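P91 (Metagenome, PDB 4ZI5) is a dienelactone hydrolase-like alpha/beta hydrolase that promiscuously hydrolyses phosphotriesters. Local coordinates at residues G40-V45 with Q117-G122; S123-I128 with A145-I150; E31-E36 with R61-A66; H102-A107 with C137-R142; Q169-V174 with K199-V204. All blocks are in the same frame, centred on the assembly; numbering follows the deposited sequence. Where two conformers were deposited one is given.

Interaction 1 of 5, residues G40-V45 with Q117-G122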
# COMPACT_ATOMS: atom_id res chain seq x y z
N GLY A 40 -25.26 -9.04 17.47
CA GLY A 40 -24.20 -9.09 18.48
C GLY A 40 -23.07 -8.08 18.27
O GLY A 40 -23.04 -7.37 17.25
N PRO A 41 -22.12 -8.03 19.22
CA PRO A 41 -21.07 -7.03 19.16
C PRO A 41 -20.17 -7.25 17.96
O PRO A 41 -20.05 -8.38 17.47
CB PRO A 41 -20.31 -7.22 20.48
CG PRO A 41 -21.24 -7.98 21.37
CD PRO A 41 -21.96 -8.89 20.42
N ARG A 42 -19.62 -6.17 17.43
CA ARG A 42 -18.77 -6.26 16.23
C ARG A 42 -17.77 -5.14 16.28
O ARG A 42 -17.97 -4.16 17.01
CB ARG A 42 -19.62 -6.18 14.96
CG ARG A 42 -20.22 -4.81 14.70
CD ARG A 42 -21.55 -4.86 13.97
NE ARG A 42 -22.62 -5.41 14.81
CZ ARG A 42 -23.89 -5.59 14.44
NH1 ARG A 42 -24.29 -5.27 13.22
NH2 ARG A 42 -24.76 -6.09 15.31
N PRO A 43 -16.69 -5.23 15.49
CA PRO A 43 -15.76 -4.12 15.54
C PRO A 43 -16.39 -2.78 15.13
O PRO A 43 -17.23 -2.73 14.23
CB PRO A 43 -14.65 -4.52 14.58
CG PRO A 43 -14.74 -6.01 14.49
CD PRO A 43 -16.20 -6.33 14.62
N GLY A 44 -15.97 -1.72 15.83
CA GLY A 44 -16.46 -0.35 15.63
C GLY A 44 -15.42 0.54 14.95
O GLY A 44 -14.21 0.41 15.21
N VAL A 45 -15.89 1.42 14.06
CA VAL A 45 -15.02 2.37 13.37
C VAL A 45 -15.61 3.78 13.48
O VAL A 45 -16.79 4.00 13.13
CB VAL A 45 -14.84 2.03 11.88
CG1 VAL A 45 -13.83 2.97 11.21
CG2 VAL A 45 -14.34 0.58 11.72
N GLN A 117 -22.32 2.45 21.90
CA GLN A 117 -23.39 1.77 21.20
C GLN A 117 -23.29 0.29 21.48
O GLN A 117 -22.20 -0.27 21.38
CB GLN A 117 -23.35 2.06 19.70
CG GLN A 117 -23.33 3.53 19.33
CD GLN A 117 -24.39 4.33 20.06
OE1 GLN A 117 -25.57 3.96 20.03
NE2 GLN A 117 -23.98 5.38 20.76
N PRO A 118 -24.43 -0.37 21.81
CA PRO A 118 -24.35 -1.80 22.20
C PRO A 118 -23.91 -2.80 21.12
O PRO A 118 -23.49 -3.92 21.45
CB PRO A 118 -25.77 -2.12 22.69
CG PRO A 118 -26.36 -0.80 23.03
CD PRO A 118 -25.79 0.16 22.03
N GLU A 119 -23.96 -2.39 19.86
CA GLU A 119 -23.48 -3.20 18.76
C GLU A 119 -21.95 -3.23 18.64
O GLU A 119 -21.43 -4.03 17.85
CB GLU A 119 -24.04 -2.68 17.43
CG GLU A 119 -25.55 -2.72 17.33
CD GLU A 119 -26.23 -1.44 17.78
OE1 GLU A 119 -25.62 -0.59 18.49
OE2 GLU A 119 -27.42 -1.30 17.43
N VAL A 120 -21.25 -2.39 19.39
CA VAL A 120 -19.79 -2.25 19.29
C VAL A 120 -19.09 -3.06 20.36
O VAL A 120 -19.38 -2.91 21.54
CB VAL A 120 -19.37 -0.76 19.41
CG1 VAL A 120 -17.85 -0.57 19.41
CG2 VAL A 120 -19.98 0.03 18.26
N ASP A 121 -18.15 -3.90 19.91
CA ASP A 121 -17.13 -4.54 20.74
C ASP A 121 -16.06 -3.48 21.04
O ASP A 121 -15.23 -3.13 20.17
CB ASP A 121 -16.53 -5.70 19.98
CG ASP A 121 -15.43 -6.40 20.74
OD1 ASP A 121 -15.00 -5.93 21.80
OD2 ASP A 121 -15.02 -7.45 20.24
N GLY A 122 -16.10 -2.97 22.27
CA GLY A 122 -15.21 -1.89 22.70
C GLY A 122 -13.73 -2.22 22.66
O GLY A 122 -12.89 -1.31 22.61
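Two backbone hydrogen bonds join Arg42 to the 117-122 segment. Arg42 N gives its hydrogen to Glu119 O over 2.8 Å, and Arg42 O takes one from Asp121 N at 2.9 Å. The second bond is nearly straight (169° at the hydrogen), the first clearly bent (132°). With Val120 between the two bonded residues, this is a short parallel bridge, Arg42 opposite Val120, pairing strand 42-48 with strand 120-121 in the alpha/beta hydrolase sheet. The Arg42 side chain folds back along its own segment: NE and NH2 both reach Gly40 O, at 3.2 and 2.9 Å, gripping one carbonyl oxygen side-on. Glu119 lies beside this arginine and points the same way, its CG 4.0 Å from Arg42 NH2 over one face of the guanidinium. Their charged ends do not meet; the Glu119 carboxylate pairs with Arg17, and Arg42 NH1 with Asp35 O. Outward, Pro41 CB rests 4.1 Å from Asp121 CB, while Val120 CG1 sits 4.0 Å from Gly44 CA, where a side chain would collide with it. The pairing therefore rests on main-chain bonds, and the arginine's charge is spent mainly on carbonyl oxygens, which probably steadies Gly40 and Pro41 just before the strand.

Interaction 2 of 5, residues S123-I128 with A145-I150; sequences SKVAAI and APLTAI
Val125 and Thr148 meet through a backbone bond: Thr148 N donates to Val125 O at 2.8 Å, arriving almost in line with the carbonyl. Two residues on, Ala127 N donates to Ala149 O over 3.0 Å, in the plane of that carbonyl. Ala127 CB lies 4.1 Å from Ile150 CG2, and Leu147 reaches across with CD2 to lie 3.8 Å from Ala126 C. Val125 and Leu147 cross at about a right angle, and Val125 CG2, placed between its backbone N and carbonyl carbon (CG1 at chi1 -69°), comes to 3.6 Å from Pro146 O. The two bonded strands are the outer members of a beta-alpha-beta crossover, strand 125-130, helix 132-142 and strand 149-153, in the parallel part of the mixed alpha/beta hydrolase sheet. Ahead of the paired residues, where the segments diverge (end-to-end directions 33° apart), a water fills in for direct pairing: it accepts from Val125 N at 3.1 Å and lies 2.7 Å from Thr148 OG1, with Ser123 O and Pro146 O also in its shell. Pro146 is the centre of an inverse gamma turn. Cys137 of the crossover helix touches the face bearing Ala127 and Ile150; Phe245 of helix 231-248 packs on Ala126, on the other face.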
# COMPACT_ATOMS: atom_id res chain seq x y z
N SER A 123 -13.40 -3.51 22.65
CA SER A 123 -12.02 -3.96 22.56
C SER A 123 -11.50 -3.92 21.13
O SER A 123 -10.30 -4.10 20.92
CB SER A 123 -11.85 -5.39 23.11
OG SER A 123 -12.42 -6.37 22.25
N LYS A 124 -12.39 -3.77 20.14
CA LYS A 124 -12.04 -3.82 18.72
C LYS A 124 -12.56 -2.57 18.02
O LYS A 124 -13.58 -2.61 17.30
CB LYS A 124 -12.63 -5.07 18.06
CG LYS A 124 -11.99 -6.37 18.58
CD LYS A 124 -12.54 -7.56 17.82
CE LYS A 124 -12.05 -8.88 18.42
NZ LYS A 124 -11.85 -9.85 17.32
N VAL A 125 -11.84 -1.47 18.21
CA VAL A 125 -12.22 -0.21 17.59
C VAL A 125 -11.11 0.40 16.76
O VAL A 125 -9.93 0.21 17.03
CB VAL A 125 -12.72 0.79 18.64
CG1 VAL A 125 -14.07 0.30 19.20
CG2 VAL A 125 -11.69 1.02 19.73
N ALA A 126 -11.50 1.11 15.72
CA ALA A 126 -10.55 1.76 14.82
C ALA A 126 -11.11 3.12 14.41
O ALA A 126 -12.24 3.47 14.75
CB ALA A 126 -10.31 0.90 13.57
N ALA A 127 -10.30 3.90 13.71
CA ALA A 127 -10.75 5.19 13.20
C ALA A 127 -10.18 5.41 11.82
O ALA A 127 -9.02 5.09 11.54
CB ALA A 127 -10.31 6.33 14.10
N ILE A 128 -11.01 5.94 10.95
CA ILE A 128 -10.56 6.39 9.66
C ILE A 128 -10.89 7.86 9.54
O ILE A 128 -11.75 8.40 10.27
CB ILE A 128 -11.14 5.57 8.49
CG1 ILE A 128 -12.65 5.82 8.27
CG2 ILE A 128 -10.83 4.11 8.71
CD1 ILE A 128 -13.18 5.24 6.97
N ALA A 145 -5.09 6.53 22.82
CA ALA A 145 -6.38 5.86 22.80
C ALA A 145 -6.26 4.40 22.37
O ALA A 145 -5.40 4.06 21.54
CB ALA A 145 -7.33 6.61 21.88
N PRO A 146 -7.10 3.50 22.93
CA PRO A 146 -6.98 2.06 22.67
C PRO A 146 -7.59 1.63 21.32
O PRO A 146 -8.48 0.76 21.25
CB PRO A 146 -7.72 1.43 23.88
CG PRO A 146 -8.79 2.41 24.16
CD PRO A 146 -8.16 3.77 23.94
N LEU A 147 -7.07 2.23 20.26
CA LEU A 147 -7.45 1.91 18.90
C LEU A 147 -6.59 0.79 18.35
O LEU A 147 -5.39 0.73 18.57
CB LEU A 147 -7.28 3.15 18.02
CG LEU A 147 -8.25 4.30 18.34
CD1 LEU A 147 -7.71 5.60 17.80
CD2 LEU A 147 -9.61 4.03 17.75
N THR A 148 -7.25 -0.14 17.68
CA THR A 148 -6.56 -1.20 16.94
C THR A 148 -5.84 -0.69 15.68
O THR A 148 -4.72 -1.12 15.36
CB THR A 148 -7.56 -2.31 16.60
OG1 THR A 148 -8.00 -2.90 17.82
CG2 THR A 148 -6.92 -3.40 15.74
N ALA A 149 -6.46 0.25 14.99
CA ALA A 149 -5.93 0.76 13.74
C ALA A 149 -6.49 2.14 13.49
O ALA A 149 -7.62 2.46 13.90
CB ALA A 149 -6.34 -0.16 12.58
N ILE A 150 -5.66 2.98 12.88
CA ILE A 150 -6.15 4.16 12.17
C ILE A 150 -5.75 4.08 10.71
O ILE A 150 -4.70 3.53 10.36
CB ILE A 150 -5.72 5.53 12.78
CG1 ILE A 150 -4.21 5.74 12.71
CG2 ILE A 150 -6.24 5.64 14.22
CD1 ILE A 150 -3.76 7.15 12.99
O HOH W 1 -9.25 -1.66 19.82

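Interaction 3 of 5, residues E31-E36 with R61-A66; sequences EFHWDE and RARRLA
Strand 31-34 and helix 61-66 run in nearly the same direction, their axes 26° apart and 6.9 Å at closest approach, with no hydrogen bond between them. The alanines on the facing side of the helix probably permit so close an approach: Ala62 meets the His33 ring and Ala66 the backbone at Trp34. Ala62 CB sits over one face of the His33 imidazole, 3.8 Å from the ring centroid and 26° off the normal, a CH-pi contact shifted toward CD2. Over the ND1 side the helix backbone follows, with Arg63 N at 3.5 Å from His33 ND1. The His33 NE2 donates to Glu31 OE2 at 2.8 Å, a bent bond of 134° at the hydrogen that meets the anti side of the carboxylate. Ala66 CB fits against the strand backbone, 3.8 Å from Trp34 CA. Helix 56-67 packs on the mixed alpha/beta hydrolase sheet, Ala62 and Leu65 also touching Ala72 of the neighbouring strand 71-74. The guanidinium of Arg63 leads away and pairs with Glu60. The helix thus meets the strand through methyl groups and an imidazole face, and the Glu31 carboxylate helps to set how that ring is turned and would be expected to favour a protonated NE2.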
# COMPACT_ATOMS: atom_id res chain seq x y z
N GLU A 31 -23.81 10.14 13.15
CA GLU A 31 -24.69 9.17 12.52
C GLU A 31 -24.04 7.81 12.54
O GLU A 31 -22.92 7.64 12.04
CB GLU A 31 -25.05 9.58 11.06
CG GLU A 31 -26.16 8.75 10.46
CD GLU A 31 -26.54 9.20 9.09
OE1 GLU A 31 -27.59 9.86 8.97
OE2 GLU A 31 -25.77 8.93 8.14
N PHE A 32 -24.75 6.85 13.14
CA PHE A 32 -24.25 5.51 13.42
C PHE A 32 -24.86 4.54 12.41
O PHE A 32 -26.08 4.48 12.26
CB PHE A 32 -24.65 5.10 14.83
CG PHE A 32 -24.20 3.74 15.23
CD1 PHE A 32 -22.86 3.49 15.52
CD2 PHE A 32 -25.13 2.71 15.37
CE1 PHE A 32 -22.46 2.25 15.92
CE2 PHE A 32 -24.74 1.45 15.78
CZ PHE A 32 -23.40 1.22 16.07
N HIS A 33 -23.98 3.77 11.74
CA HIS A 33 -24.36 2.82 10.71
C HIS A 33 -24.05 1.40 11.12
O HIS A 33 -22.94 1.10 11.58
CB HIS A 33 -23.63 3.14 9.42
CG HIS A 33 -23.99 4.46 8.83
ND1 HIS A 33 -24.60 4.58 7.61
CD2 HIS A 33 -23.84 5.72 9.30
CE1 HIS A 33 -24.82 5.85 7.35
NE2 HIS A 33 -24.36 6.57 8.35
N TRP A 34 -25.02 0.51 10.94
CA TRP A 34 -24.82 -0.90 11.23
C TRP A 34 -25.76 -1.77 10.38
O TRP A 34 -26.76 -1.28 9.81
CB TRP A 34 -24.98 -1.17 12.75
CG TRP A 34 -26.39 -1.33 13.19
CD1 TRP A 34 -27.02 -2.50 13.56
CD2 TRP A 34 -27.40 -0.29 13.29
NE1 TRP A 34 -28.34 -2.25 13.87
CE2 TRP A 34 -28.59 -0.91 13.72
CE3 TRP A 34 -27.40 1.08 13.04
CZ2 TRP A 34 -29.78 -0.19 13.91
CZ3 TRP A 34 -28.60 1.80 13.22
CH2 TRP A 34 -29.76 1.16 13.64
N ASP A 35 -25.40 -3.05 10.27
CA ASP A 35 -26.25 -4.05 9.61
C ASP A 35 -27.15 -4.69 10.67
O ASP A 35 -26.67 -5.44 11.52
CB ASP A 35 -25.35 -5.12 8.96
CG ASP A 35 -26.12 -6.15 8.13
OD1 ASP A 35 -27.37 -6.15 8.07
OD2 ASP A 35 -25.43 -6.94 7.48
N GLU A 36 -28.46 -4.42 10.59
CA GLU A 36 -29.46 -5.08 11.47
C GLU A 36 -29.55 -6.59 11.23
O GLU A 36 -29.97 -7.33 12.12
CB GLU A 36 -30.86 -4.50 11.28
CG GLU A 36 -31.01 -3.04 11.65
CD GLU A 36 -32.46 -2.55 11.60
OE1 GLU A 36 -32.87 -1.96 10.59
OE2 GLU A 36 -33.18 -2.74 12.59
N ARG A 61 -19.28 6.53 3.57
CA ARG A 61 -18.18 5.68 4.01
C ARG A 61 -18.55 4.86 5.23
O ARG A 61 -18.22 3.65 5.32
CB ARG A 61 -16.89 6.51 4.21
CG ARG A 61 -16.41 7.30 2.98
CD ARG A 61 -16.40 6.44 1.72
NE ARG A 61 -16.07 7.03 0.42
CZ ARG A 61 -16.85 7.83 -0.32
NH1 ARG A 61 -16.43 8.19 -1.53
NH2 ARG A 61 -18.02 8.27 0.15
N ALA A 62 -19.30 5.46 6.15
CA ALA A 62 -19.83 4.72 7.30
C ALA A 62 -20.78 3.62 6.85
O ALA A 62 -20.69 2.51 7.34
CB ALA A 62 -20.55 5.66 8.26
N ARG A 63 -21.63 3.92 5.86
CA ARG A 63 -22.53 2.90 5.29
C ARG A 63 -21.74 1.74 4.68
O ARG A 63 -22.04 0.58 4.93
CB ARG A 63 -23.47 3.50 4.25
CG ARG A 63 -24.55 2.54 3.79
CD ARG A 63 -25.21 3.02 2.51
NE ARG A 63 -24.27 2.92 1.40
CZ ARG A 63 -23.93 1.80 0.75
NH1 ARG A 63 -24.47 0.63 1.07
NH2 ARG A 63 -23.03 1.86 -0.22
N ARG A 64 -20.71 2.08 3.91
CA ARG A 64 -19.85 1.03 3.30
C ARG A 64 -19.16 0.16 4.35
O ARG A 64 -19.07 -1.05 4.21
CB ARG A 64 -18.82 1.66 2.36
CG ARG A 64 -19.44 2.30 1.13
CD ARG A 64 -18.38 2.96 0.25
NE ARG A 64 -19.00 3.77 -0.79
CZ ARG A 64 -18.34 4.46 -1.72
NH1 ARG A 64 -17.01 4.42 -1.77
NH2 ARG A 64 -19.02 5.16 -2.62
N LEU A 65 -18.70 0.78 5.43
CA LEU A 65 -18.17 0.03 6.57
C LEU A 65 -19.20 -0.91 7.22
O LEU A 65 -18.88 -2.05 7.58
CB LEU A 65 -17.62 0.98 7.60
CG LEU A 65 -16.33 1.69 7.19
CD1 LEU A 65 -16.03 2.84 8.12
CD2 LEU A 65 -15.14 0.73 7.12
N ALA A 66 -20.43 -0.45 7.41
CA ALA A 66 -21.50 -1.32 7.93
C ALA A 66 -21.72 -2.55 7.01
O ALA A 66 -21.89 -3.67 7.48
CB ALA A 66 -22.79 -0.54 8.09

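Interaction 4 of 5, residues H102-A107 with C137-R142; sequences HWRRRA and CLELAR
Arg104 and Glu139 form the tight part of this helix crossing. Arg104 NE and NH2 each donate to Glu139 OE1 at 2.9 Å, a side-on grip by two nitrogens on one oxygen. Glu139 OE1 lies in the guanidinium plane, yet both nitrogens approach from the same face of the carboxylate, about 47° above it. The other oxygen, Glu139 OE2, takes a hydrogen at 2.9 Å from Arg142 NH1, whose NH2 pairs with Glu194, and Arg100 adds a salt bridge. Glu139 CG, anti to its carbonyl carbon, stands over the six-membered ring of Trp103 in a CH-pi contact, 3.6 Å from the centroid and 4° off the normal. An alanine in place of Arg104 would probably leave Glu139 OE1 without these two donors and Asp164, the arginine's other acidic partner, without its mate. The looser part is apolar: Ala107 CB meets Leu140 CB at 4.1 Å, and Leu140 CD1 is 4.2 Å from Ala107 C. Toward the sheet, Phe48 of strand 42-48 touches Ala107 and Leu140. The axes, 9.0 Å apart, cross at -92°, a near-perpendicular packing of helices 100-115 and 132-142 over the sheet of an alpha/beta hydrolase, the latter following the probable nucleophile elbow at Cys131.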
# COMPACT_ATOMS: atom_id res chain seq x y z
N HIS A 102 -7.81 20.53 22.71
CA HIS A 102 -9.24 20.67 22.43
C HIS A 102 -9.67 19.78 21.25
O HIS A 102 -10.70 19.10 21.29
CB HIS A 102 -9.56 22.14 22.15
CG HIS A 102 -10.75 22.37 21.29
ND1 HIS A 102 -12.04 22.32 21.77
CD2 HIS A 102 -10.84 22.67 19.97
CE1 HIS A 102 -12.88 22.56 20.78
NE2 HIS A 102 -12.18 22.78 19.67
N TRP A 103 -8.86 19.81 20.21
CA TRP A 103 -9.07 18.96 19.03
C TRP A 103 -9.15 17.48 19.41
O TRP A 103 -10.07 16.76 19.02
CB TRP A 103 -7.94 19.25 18.06
CG TRP A 103 -7.96 18.55 16.72
CD1 TRP A 103 -8.93 17.75 16.19
CD2 TRP A 103 -6.95 18.67 15.73
NE1 TRP A 103 -8.55 17.33 14.92
CE2 TRP A 103 -7.33 17.87 14.63
CE3 TRP A 103 -5.71 19.33 15.70
CZ2 TRP A 103 -6.55 17.76 13.48
CZ3 TRP A 103 -4.93 19.21 14.55
CH2 TRP A 103 -5.35 18.43 13.46
N ARG A 104 -8.21 17.06 20.24
CA ARG A 104 -8.16 15.70 20.75
C ARG A 104 -9.35 15.31 21.61
O ARG A 104 -9.87 14.21 21.46
CB ARG A 104 -6.84 15.44 21.47
CG ARG A 104 -5.67 15.41 20.50
CD ARG A 104 -4.29 15.58 21.16
NE ARG A 104 -3.20 15.64 20.18
CZ ARG A 104 -1.91 15.31 20.41
NH1 ARG A 104 -1.51 14.87 21.61
NH2 ARG A 104 -1.01 15.40 19.43
N ARG A 105 -9.82 16.22 22.45
CA ARG A 105 -11.00 15.95 23.27
C ARG A 105 -12.23 15.78 22.40
O ARG A 105 -13.06 14.93 22.68
CB ARG A 105 -11.29 17.07 24.28
CG ARG A 105 -10.32 17.16 25.44
CD ARG A 105 -10.90 18.07 26.53
NE ARG A 105 -11.01 19.48 26.11
CZ ARG A 105 -10.00 20.36 26.10
NH1 ARG A 105 -8.77 20.00 26.44
NH2 ARG A 105 -10.23 21.61 25.71
N ARG A 106 -12.35 16.60 21.37
CA ARG A 106 -13.46 16.53 20.45
C ARG A 106 -13.48 15.20 19.69
O ARG A 106 -14.55 14.59 19.50
CB ARG A 106 -13.45 17.73 19.50
CG ARG A 106 -14.70 17.91 18.64
CD ARG A 106 -15.96 18.15 19.43
NE ARG A 106 -15.84 19.35 20.26
CZ ARG A 106 -15.99 20.61 19.85
NH1 ARG A 106 -16.23 20.92 18.59
NH2 ARG A 106 -15.86 21.60 20.74
N ALA A 107 -12.30 14.73 19.28
CA ALA A 107 -12.15 13.40 18.68
C ALA A 107 -12.47 12.24 19.65
O ALA A 107 -13.19 11.30 19.31
CB ALA A 107 -10.75 13.24 18.11
N CYS A 137 -7.46 11.58 13.16
CA CYS A 137 -7.16 10.18 13.55
C CYS A 137 -5.79 10.09 14.19
O CYS A 137 -5.63 9.45 15.22
CB CYS A 137 -7.19 9.24 12.35
SG CYS A 137 -8.82 8.88 11.68
N LEU A 138 -4.82 10.79 13.60
CA LEU A 138 -3.45 10.76 14.12
C LEU A 138 -3.34 11.49 15.46
O LEU A 138 -2.68 10.98 16.38
CB LEU A 138 -2.48 11.32 13.08
CG LEU A 138 -1.01 11.28 13.49
CD1 LEU A 138 -0.57 9.89 13.86
CD2 LEU A 138 -0.15 11.82 12.34
N GLU A 139 -4.01 12.63 15.60
CA GLU A 139 -4.10 13.32 16.90
C GLU A 139 -4.68 12.41 17.98
O GLU A 139 -4.13 12.29 19.08
CB GLU A 139 -4.92 14.63 16.80
CG GLU A 139 -4.29 15.70 15.92
CD GLU A 139 -2.91 16.05 16.38
OE1 GLU A 139 -2.82 16.64 17.47
OE2 GLU A 139 -1.91 15.73 15.67
N LEU A 140 -5.79 11.76 17.65
CA LEU A 140 -6.43 10.86 18.60
C LEU A 140 -5.55 9.68 18.98
O LEU A 140 -5.44 9.34 20.18
CB LEU A 140 -7.77 10.37 18.06
CG LEU A 140 -8.60 9.42 18.94
CD1 LEU A 140 -8.99 10.03 20.29
CD2 LEU A 140 -9.83 9.03 18.16
N ALA A 141 -4.90 9.07 17.99
CA ALA A 141 -3.96 7.98 18.29
C ALA A 141 -2.82 8.44 19.19
O ALA A 141 -2.40 7.69 20.07
CB ALA A 141 -3.41 7.36 17.01
N ARG A 142 -2.34 9.67 18.99
CA ARG A 142 -1.26 10.22 19.83
C ARG A 142 -1.62 10.45 21.31
O ARG A 142 -0.72 10.60 22.13
CB ARG A 142 -0.73 11.54 19.24
CG ARG A 142 0.12 11.31 17.99
CD ARG A 142 0.26 12.61 17.22
NE ARG A 142 1.31 12.52 16.20
CZ ARG A 142 1.46 13.36 15.18
NH1 ARG A 142 0.59 14.36 14.97
NH2 ARG A 142 2.48 13.17 14.34

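Interaction 5 of 5, residues Q169-V174 with K199-V204; sequences QSSVLV and KVDWQV
Ser171 OG and Asp201 CG are each anti to their own backbone N (chi1 -166° and 175°), which turns the hydroxyl and the carboxylate toward one another across the two segments. Ser171 OG donates to Asp201 OD2 at 2.7 Å, from well above the carboxylate plane; Ser171 was deposited in two conformers, and this holds for the one described. Asp201 OD1 pairs with Arg236 of the second subunit. A leucine in place of Asp201 would probably leave the Ser171 hydroxyl without this acceptor and that arginine without a charge partner across the interface. Beyond this pair the backbones join as parallel strands, 2° apart in direction: Val172 N donates to Asp201 O at 2.8 Å, Gln203 N to Val172 O at 2.8 Å, and Val174 N to Gln203 O at 2.9 Å. They are the outer members of a beta-alpha-beta unit, strand 171-177, helix 185-198 and strand 202-207, in the alpha/beta hydrolase sheet. Gln203 and Val204 also pair in an antiparallel ladder with a strand of the second subunit, and the sheet runs on across the dimer. On the face bearing Val172, Trp202 and Val204, Val174 CB touches Val204 CG2 at 3.9 Å, and Val172 CG2 meets Val200 CG1, just ahead of the pairing, at 3.7 Å. Helix 185-198 lies over this face, Phe195 touching both Val172 and Trp202. On the other face Leu173 CD1 packs 3.9 Å from Gln203 CB. In this conformer one water links Ser171 OG and Val172 O with Gln203 NE2; a second spans Ser170 O and Asp201 N.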
# COMPACT_ATOMS: atom_id res chain seq x y z
N GLN A 169 -0.86 3.41 20.18
CA GLN A 169 -0.98 1.95 20.35
C GLN A 169 -1.62 1.27 19.12
O GLN A 169 -1.59 0.05 19.03
CB GLN A 169 -1.61 1.51 21.69
CG GLN A 169 -3.01 1.92 22.04
CD GLN A 169 -3.41 1.47 23.45
OE1 GLN A 169 -4.03 0.41 23.65
NE2 GLN A 169 -3.06 2.28 24.45
N SER A 170 -2.11 2.03 18.14
CA SER A 170 -2.76 1.46 16.98
C SER A 170 -1.78 1.16 15.88
O SER A 170 -0.72 1.79 15.79
CB SER A 170 -3.79 2.44 16.41
OG SER A 170 -3.18 3.65 15.93
N SER A 171 -2.15 0.22 15.02
CA SER A 171 -1.57 0.14 13.68
C SER A 171 -1.90 1.44 12.97
O SER A 171 -2.92 2.09 13.26
CB SER A 171 -2.20 -1.01 12.91
OG SER A 171 -1.46 -1.33 11.75
N VAL A 172 -1.04 1.84 12.04
CA VAL A 172 -1.23 3.08 11.27
C VAL A 172 -1.06 2.76 9.78
O VAL A 172 -0.03 2.24 9.38
CB VAL A 172 -0.25 4.20 11.70
CG1 VAL A 172 -0.48 5.44 10.88
CG2 VAL A 172 -0.41 4.55 13.17
N LEU A 173 -2.07 3.11 8.98
CA LEU A 173 -1.96 3.12 7.52
C LEU A 173 -2.29 4.53 7.02
O LEU A 173 -3.38 5.07 7.26
CB LEU A 173 -2.92 2.09 6.90
CG LEU A 173 -3.14 2.16 5.38
CD1 LEU A 173 -1.88 1.93 4.58
CD2 LEU A 173 -4.19 1.16 4.94
N VAL A 174 -1.31 5.16 6.38
CA VAL A 174 -1.48 6.51 5.78
C VAL A 174 -1.61 6.33 4.26
O VAL A 174 -0.66 5.89 3.62
CB VAL A 174 -0.24 7.40 6.09
CG1 VAL A 174 -0.30 8.75 5.43
CG2 VAL A 174 -0.08 7.58 7.60
N LYS A 199 8.62 2.44 16.73
CA LYS A 199 8.34 1.12 16.21
C LYS A 199 6.84 0.82 16.13
O LYS A 199 6.39 -0.27 16.43
CB LYS A 199 9.09 0.05 16.99
CG LYS A 199 10.62 0.22 16.95
CD LYS A 199 11.29 -0.82 17.83
CE LYS A 199 12.82 -0.76 17.71
NZ LYS A 199 13.39 0.53 18.22
N VAL A 200 6.09 1.83 15.72
CA VAL A 200 4.66 1.69 15.45
C VAL A 200 4.52 0.66 14.32
O VAL A 200 5.40 0.56 13.47
CB VAL A 200 4.08 3.07 15.03
CG1 VAL A 200 2.64 2.99 14.48
CG2 VAL A 200 4.16 4.05 16.21
N ASP A 201 3.44 -0.10 14.32
CA ASP A 201 3.07 -0.93 13.17
C ASP A 201 2.48 -0.03 12.09
O ASP A 201 1.29 0.26 12.11
CB ASP A 201 2.05 -2.00 13.58
CG ASP A 201 1.55 -2.81 12.38
OD1 ASP A 201 2.34 -2.99 11.43
OD2 ASP A 201 0.39 -3.26 12.39
N TRP A 202 3.34 0.43 11.18
CA TRP A 202 2.97 1.47 10.24
C TRP A 202 3.17 1.10 8.77
O TRP A 202 4.04 0.29 8.44
CB TRP A 202 3.67 2.79 10.55
CG TRP A 202 5.16 2.86 10.27
CD1 TRP A 202 6.19 2.47 11.10
CD2 TRP A 202 5.77 3.45 9.13
NE1 TRP A 202 7.39 2.76 10.53
CE2 TRP A 202 7.17 3.35 9.30
CE3 TRP A 202 5.27 4.04 7.95
CZ2 TRP A 202 8.08 3.82 8.35
CZ3 TRP A 202 6.18 4.48 6.98
CH2 TRP A 202 7.57 4.36 7.19
N GLN A 203 2.33 1.71 7.93
CA GLN A 203 2.51 1.71 6.50
C GLN A 203 2.18 3.09 5.96
O GLN A 203 1.27 3.75 6.47
CB GLN A 203 1.59 0.75 5.79
CG GLN A 203 1.52 -0.67 6.31
CD GLN A 203 0.44 -1.43 5.61
OE1 GLN A 203 0.60 -1.84 4.46
NE2 GLN A 203 -0.70 -1.63 6.30
N VAL A 204 2.86 3.48 4.89
CA VAL A 204 2.44 4.64 4.09
C VAL A 204 2.34 4.20 2.65
O VAL A 204 3.31 3.70 2.08
CB VAL A 204 3.43 5.84 4.20
CG1 VAL A 204 3.08 6.93 3.21
CG2 VAL A 204 3.45 6.40 5.63
O HOH W 2 1.51 0.15 16.37
O HOH W 3 -0.63 -0.50 9.11

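Interactions 1, 2 and 5 are strand pairings within one mixed sheet and follow one another along the chain. Strand 42-48 of interaction 1 pairs with strand 125-130 of interaction 2, centres 12 Å apart, and strands 149-153 and 171-177 carry the sheet on to interaction 5, 11 Å away. Interaction 3 sets helix 56-67 against strand 26-34 of the same sheet; its segments alternate with those of interaction 1. Interaction 4 packs two helices, its segments alternating with those of interactions 1 and 2; helix 132-142 is the crossover of interaction 2. From interaction 3 to interaction 5, centres 24 Å apart, the series spans most of the sheet and ends at the dimer interface.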